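Local coordinates for protein endoglucanase (Cryptopygus antarcticus, PDB 5H4U) that hydrolyses internal beta-1,4-glucosidic linkages in cellulose derivatives, lichenan and barley beta-glucan, releasing mainly cellobiose, cellotriose and cellotetraose from carboxymethylcellulose, at residues A[108-113]-A[118-123]. Numbering follows the deposited sequence.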
# COMPACT_ATOMS: atom_id res chain seq x y z
N GLU A 108 3.19 12.50 4.13
CA GLU A 108 4.19 12.12 5.12
C GLU A 108 3.56 12.19 6.50
O GLU A 108 2.89 13.17 6.85
CB GLU A 108 5.45 12.97 5.04
CG GLU A 108 5.59 13.93 6.16
CD GLU A 108 6.94 14.62 6.19
OE1 GLU A 108 7.39 14.85 7.33
OE2 GLU A 108 7.56 14.87 5.12
N MET A 109 3.72 11.11 7.26
CA MET A 109 3.08 10.95 8.54
C MET A 109 4.12 10.71 9.62
O MET A 109 5.15 10.06 9.39
CB MET A 109 2.03 9.79 8.49
CG MET A 109 2.42 8.45 7.78
SD MET A 109 0.97 7.35 7.42
CE MET A 109 1.54 5.74 7.83
N THR A 110 3.87 11.30 10.79
CA THR A 110 4.62 11.04 11.99
C THR A 110 3.78 10.12 12.86
O THR A 110 2.65 10.46 13.22
CB THR A 110 4.96 12.31 12.76
OG1 THR A 110 5.65 13.22 11.90
CG2 THR A 110 5.87 11.98 13.94
N PHE A 111 4.31 8.94 13.14
CA PHE A 111 3.58 8.02 13.99
C PHE A 111 3.49 8.57 15.40
O PHE A 111 4.43 9.19 15.91
CB PHE A 111 4.21 6.64 13.95
CG PHE A 111 4.07 6.02 12.61
CD1 PHE A 111 2.83 5.62 12.18
CD2 PHE A 111 5.15 5.91 11.77
CE1 PHE A 111 2.67 5.07 10.96
CE2 PHE A 111 5.01 5.37 10.55
CZ PHE A 111 3.77 4.94 10.14
N THR A 112 2.34 8.36 16.02
CA THR A 112 1.98 9.03 17.25
C THR A 112 1.88 8.11 18.47
O THR A 112 1.88 8.60 19.59
CB THR A 112 0.66 9.79 17.00
OG1 THR A 112 0.94 11.02 16.37
CG2 THR A 112 -0.12 10.07 18.23
N ASN A 113 1.88 6.79 18.30
CA ASN A 113 1.58 6.00 19.50
C ASN A 113 2.14 4.59 19.61
O ASN A 113 1.74 3.90 20.56
CB ASN A 113 0.08 5.89 19.73
CG ASN A 113 -0.57 4.90 18.80
OD1 ASN A 113 -0.17 4.72 17.66
ND2 ASN A 113 -1.54 4.18 19.32
N GLY A 118 7.03 8.73 16.79
CA GLY A 118 8.06 9.65 16.41
C GLY A 118 8.68 9.39 15.06
O GLY A 118 9.29 10.30 14.48
N GLN A 119 8.53 8.17 14.54
CA GLN A 119 9.09 7.82 13.25
C GLN A 119 8.22 8.36 12.12
O GLN A 119 7.04 8.66 12.29
CB GLN A 119 9.25 6.29 13.11
CG GLN A 119 10.13 5.64 14.16
CD GLN A 119 10.30 4.13 13.95
OE1 GLN A 119 10.25 3.65 12.82
NE2 GLN A 119 10.52 3.39 15.04
N LYS A 120 8.86 8.53 10.97
CA LYS A 120 8.30 9.24 9.84
C LYS A 120 8.19 8.27 8.68
O LYS A 120 9.18 7.66 8.28
CB LYS A 120 9.16 10.42 9.43
CG LYS A 120 9.13 11.64 10.29
CD LYS A 120 9.18 12.83 9.34
CE LYS A 120 10.03 14.00 9.84
NZ LYS A 120 10.98 14.46 8.77
N MET A 121 7.00 8.17 8.10
CA MET A 121 6.84 7.37 6.90
C MET A 121 6.14 8.19 5.83
O MET A 121 5.16 8.89 6.11
CB MET A 121 6.07 6.10 7.16
CG MET A 121 5.98 5.22 5.95
SD MET A 121 4.93 3.79 6.21
CE MET A 121 5.30 2.85 4.72
N ILE A 122 6.60 8.06 4.60
CA ILE A 122 6.03 8.77 3.47
C ILE A 122 5.42 7.73 2.55
O ILE A 122 6.10 6.78 2.13
CB ILE A 122 7.08 9.62 2.76
CG1 ILE A 122 7.78 10.52 3.77
CG2 ILE A 122 6.44 10.47 1.69
CD1 ILE A 122 8.86 11.37 3.20
N VAL A 123 4.12 7.87 2.29
CA VAL A 123 3.41 6.91 1.45
C VAL A 123 2.82 7.64 0.26
O VAL A 123 2.48 8.83 0.33
CB VAL A 123 2.31 6.13 2.23
CG1 VAL A 123 2.93 5.35 3.36
CG2 VAL A 123 1.26 7.07 2.76
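Met109 and Met121 face each other as the hydrogen-bonded pair of an antiparallel beta hairpin, formed by strands 106-111 and 120-128 within the double-psi beta-barrel of this family 45 glycoside hydrolase. Reciprocal backbone hydrogen bonds join the two methionines, from Met109 N to Met121 O (2.9 Å) and from Met121 N to Met109 O. Phe111 N continues the ladder with a hydrogen bond to Gln119 O. Where strand 106-111 ends, Gly118 N, in the turn before the second strand, donates to Phe111 O (2.8 Å) but lies well above the carbonyl plane. Glycine suits this position, since its positive phi would press a side chain against the preceding carbonyl oxygen.

Met109 and Met121 share the buried face, and the Phe111 ring packs against Met121 from the end of its strand. The ring lies oblique to Met121 CB and Gln119 O, with Phe111 CE2 3.6 Å from the former and CD2 3.4 Å from the latter, while Ile116 and Pro200 also touch its side chain. An alanine here would remove the ring from Met121 CB and is likely to open a gap beside the methionine. Met121 has its chain fully extended (chi1 -176°, CG opposite the backbone N), which leads its end away from strand 106-111; both methionines touch Leu139, and Met109 CE and Met121 SD are 4.2 Å apart.

On the other face, Glu108 packs its CB on Ile122 CG1 at 3.6 Å and reaches obliquely across the bent Lys120 chain. Their charge pairing is long, 3.9 Å from OE1 of Glu108 to NZ of Lys120, and the same oxygen lies closer to Lys120 CD, at 3.4 Å.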